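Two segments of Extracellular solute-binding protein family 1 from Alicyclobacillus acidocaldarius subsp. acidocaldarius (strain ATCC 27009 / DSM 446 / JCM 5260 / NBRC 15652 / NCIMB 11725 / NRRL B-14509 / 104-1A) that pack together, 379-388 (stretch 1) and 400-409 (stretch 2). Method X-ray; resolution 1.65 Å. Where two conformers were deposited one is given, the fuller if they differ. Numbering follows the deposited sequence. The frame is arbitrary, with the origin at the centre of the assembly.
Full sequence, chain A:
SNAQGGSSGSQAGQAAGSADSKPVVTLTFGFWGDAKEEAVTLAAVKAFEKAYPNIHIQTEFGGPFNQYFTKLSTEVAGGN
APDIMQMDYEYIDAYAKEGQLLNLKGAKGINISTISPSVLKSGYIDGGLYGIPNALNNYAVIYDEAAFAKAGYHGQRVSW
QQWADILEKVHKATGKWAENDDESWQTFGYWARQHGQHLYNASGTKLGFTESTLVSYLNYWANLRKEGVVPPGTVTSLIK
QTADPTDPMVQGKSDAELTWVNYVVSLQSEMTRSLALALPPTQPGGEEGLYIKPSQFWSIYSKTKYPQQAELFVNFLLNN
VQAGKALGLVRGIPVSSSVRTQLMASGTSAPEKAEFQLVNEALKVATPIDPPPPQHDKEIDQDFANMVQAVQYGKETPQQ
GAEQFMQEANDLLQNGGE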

# COMPACT_ATOMS: atom_id res chain seq x y z
N GLU A 379 5.40 -12.61 12.33
CA GLU A 379 6.14 -12.76 13.58
C GLU A 379 7.32 -11.79 13.65
O GLU A 379 7.54 -11.15 14.67
N ILE A 380 8.07 -11.70 12.56
CA ILE A 380 9.23 -10.81 12.48
C ILE A 380 8.82 -9.35 12.66
O ILE A 380 9.46 -8.60 13.38
N ASP A 381 7.73 -8.97 12.02
CA ASP A 381 7.14 -7.62 12.17
C ASP A 381 6.84 -7.34 13.65
O ASP A 381 7.18 -6.28 14.18
N GLN A 382 6.21 -8.31 14.31
CA GLN A 382 5.90 -8.16 15.73
C GLN A 382 7.17 -8.07 16.57
O GLN A 382 7.25 -7.23 17.46
N ASP A 383 8.16 -8.92 16.28
CA ASP A 383 9.46 -8.85 16.97
C ASP A 383 10.12 -7.49 16.78
O ASP A 383 10.73 -6.95 17.70
N PHE A 384 10.01 -6.93 15.57
CA PHE A 384 10.59 -5.62 15.31
C PHE A 384 9.92 -4.56 16.17
O PHE A 384 10.59 -3.76 16.84
N ALA A 385 8.59 -4.57 16.18
CA ALA A 385 7.83 -3.62 17.00
C ALA A 385 8.22 -3.74 18.48
O ALA A 385 8.39 -2.74 19.16
N ASN A 386 8.41 -4.96 18.95
CA ASN A 386 8.79 -5.16 20.35
C ASN A 386 10.19 -4.61 20.63
O ASN A 386 10.44 -4.01 21.68
N MSE A 387 11.10 -4.80 19.68
CA MSE A 387 12.46 -4.25 19.82
C MSE A 387 12.41 -2.75 19.80
O MSE A 387 13.08 -2.09 20.59
N VAL A 388 11.63 -2.18 18.88
CA VAL A 388 11.50 -0.73 18.79
C VAL A 388 10.98 -0.18 20.11
O VAL A 388 11.50 0.81 20.62
N GLN A 400 22.21 -2.52 20.49
CA GLN A 400 21.84 -3.76 21.17
C GLN A 400 20.54 -4.34 20.60
O GLN A 400 20.46 -5.54 20.34
N GLY A 401 19.55 -3.48 20.42
CA GLY A 401 18.26 -3.88 19.87
C GLY A 401 18.38 -4.38 18.44
O GLY A 401 17.81 -5.43 18.10
N ALA A 402 19.13 -3.65 17.61
CA ALA A 402 19.37 -4.06 16.24
C ALA A 402 20.02 -5.44 16.19
O ALA A 402 19.53 -6.33 15.50
N GLU A 403 21.10 -5.64 16.96
CA GLU A 403 21.80 -6.93 16.97
C GLU A 403 20.91 -8.08 17.40
O GLU A 403 20.90 -9.13 16.76
N GLN A 404 20.17 -7.85 18.48
CA GLN A 404 19.29 -8.87 19.04
C GLN A 404 18.17 -9.22 18.07
O GLN A 404 17.93 -10.40 17.80
N PHE A 405 17.51 -8.20 17.53
CA PHE A 405 16.42 -8.42 16.58
C PHE A 405 16.88 -9.19 15.34
O PHE A 405 16.18 -10.08 14.88
N MSE A 406 18.03 -8.81 14.80
CA MSE A 406 18.53 -9.38 13.55
C MSE A 406 18.95 -10.81 13.73
O MSE A 406 18.67 -11.65 12.86
N GLN A 407 19.60 -11.12 14.85
CA GLN A 407 20.01 -12.50 15.13
C GLN A 407 18.76 -13.38 15.22
O GLN A 407 18.70 -14.46 14.62
N GLU A 408 17.76 -12.90 15.95
CA GLU A 408 16.50 -13.61 16.13
C GLU A 408 15.78 -13.87 14.81
O GLU A 408 15.40 -15.01 14.53
N ALA A 409 15.61 -12.82 14.01
CA ALA A 409 14.92 -12.91 12.74
C ALA A 409 15.67 -13.82 11.76
O ALA A 409 15.06 -14.65 11.10

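Residues 379-388 and 400-409 belong to two nearly antiparallel helices, their axes 9.9 Å apart at closest approach, and F405 dominates the interface. Its CA-to-CB bond points toward the first helix, and with chi1 t (164°) the ring enters a hole lined by I380, D383, F384 and M387. There CE1 of F405 lies 3.5 Å from the carbonyl O of I380, which meets the ring at its edge, while CZ of F405 is 3.6 Å from CG2 of I380. F384, also t at chi1, has its CA-to-CB bond sideways to the second helix and presents the edge of its ring to the face of F405, giving an edge-to-face pair with centroids 5.2 Å apart and planes at 78°.

The CA-to-CB bond of M387, a selenomethionine, points toward the second helix, and the side chain is t, m, m. Its CE packs 3.8 Å from CB of F405, and its CG approaches the carbonyl O of G401 at 3.3 Å. The lack of a side chain at G401 matters here, since an ideal CB would lie only 3.0 Å from SE of M387.

I380 (m, t) extends the apolar contact to A409, with its CG2 4.1 Å from CB of A409. No hydrogen bond crosses between the two stretches; OD2 of D383 and OE1 of E408 instead come within 3.3 Å, a close approach of like charges.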

# COMPACT_ATOMS: atom_id res chain seq x y z
CB GLU A 379 6.64 -14.20 13.76
CG GLU A 379 7.42 -14.40 15.06
CD GLU A 379 7.69 -15.86 15.41
OE1 GLU A 379 7.31 -16.76 14.63
OE2 GLU A 379 8.30 -16.09 16.48
CB ILE A 380 10.01 -11.01 11.16
CG1 ILE A 380 10.65 -12.41 11.17
CG2 ILE A 380 11.09 -9.95 11.00
CD1 ILE A 380 11.37 -12.80 9.91
CB ASP A 381 5.88 -7.55 11.30
CG ASP A 381 5.26 -6.17 11.25
OD1 ASP A 381 5.15 -5.50 12.28
OD2 ASP A 381 4.83 -5.77 10.15
CB GLN A 382 4.97 -9.29 16.23
CG GLN A 382 4.46 -9.08 17.65
CD GLN A 382 3.68 -7.77 17.82
OE1 GLN A 382 2.63 -7.59 17.22
NE2 GLN A 382 4.20 -6.86 18.64
CB ASP A 383 10.42 -9.95 16.52
CG ASP A 383 9.93 -11.36 16.84
OD1 ASP A 383 9.12 -11.52 17.79
OD2 ASP A 383 10.37 -12.32 16.15
CB PHE A 384 10.46 -5.27 13.84
CG PHE A 384 11.20 -4.02 13.45
CD1 PHE A 384 12.56 -4.07 13.19
CD2 PHE A 384 10.54 -2.80 13.35
CE1 PHE A 384 13.25 -2.93 12.81
CE2 PHE A 384 11.22 -1.66 12.98
CZ PHE A 384 12.58 -1.72 12.71
CB ALA A 385 6.35 -3.86 16.81
CB ASN A 386 8.69 -6.64 20.71
CG ASN A 386 7.26 -7.16 20.74
OD1 ASN A 386 6.30 -6.39 20.72
ND2 ASN A 386 7.10 -8.46 20.78
CB MSE A 387 13.37 -4.80 18.73
CG MSE A 387 14.79 -4.29 18.89
SE MSE A 387 15.04 -2.60 17.88
CE MSE A 387 14.91 -3.37 16.11
CB VAL A 388 10.58 -0.31 17.62
CG1 VAL A 388 10.15 1.14 17.75
CG2 VAL A 388 11.30 -0.55 16.30
CB GLN A 400 21.68 -3.54 22.69
CG GLN A 400 23.00 -3.40 23.45
CD GLN A 400 22.81 -2.88 24.87
OE1 GLN A 400 21.74 -2.40 25.25
NE2 GLN A 400 23.87 -2.97 25.66
CB ALA A 402 20.22 -3.04 15.51
CB GLU A 403 23.03 -6.87 17.88
CG GLU A 403 24.24 -6.43 17.12
CD GLU A 403 25.55 -7.01 17.62
OE1 GLU A 403 25.65 -7.32 18.83
OE2 GLU A 403 26.48 -7.15 16.79
CB GLN A 404 18.71 -8.35 20.37
CG GLN A 404 17.90 -9.37 21.14
CD GLN A 404 17.69 -8.97 22.60
OE1 GLN A 404 16.75 -8.25 22.92
NE2 GLN A 404 18.56 -9.44 23.49
CB PHE A 405 15.75 -7.11 16.15
CG PHE A 405 14.91 -7.27 14.92
CD1 PHE A 405 13.65 -7.84 15.01
CD2 PHE A 405 15.40 -6.91 13.67
CE1 PHE A 405 12.87 -8.03 13.88
CE2 PHE A 405 14.63 -7.11 12.53
CZ PHE A 405 13.36 -7.67 12.64
CB MSE A 406 19.71 -8.57 13.03
CG MSE A 406 19.20 -7.26 12.45
SE MSE A 406 20.70 -6.17 11.82
CE MSE A 406 21.06 -7.25 10.21
CB GLN A 407 20.80 -12.57 16.44
CG GLN A 407 21.37 -13.95 16.75
CD GLN A 407 21.89 -14.06 18.17
OE1 GLN A 407 21.52 -13.28 19.06
NE2 GLN A 407 22.75 -15.05 18.40
CB GLU A 408 15.60 -12.81 17.08
CG GLU A 408 14.18 -13.35 17.23
CD GLU A 408 13.44 -12.78 18.44
OE1 GLU A 408 12.28 -13.21 18.67
OE2 GLU A 408 13.99 -11.92 19.15
CB ALA A 409 14.72 -11.52 12.14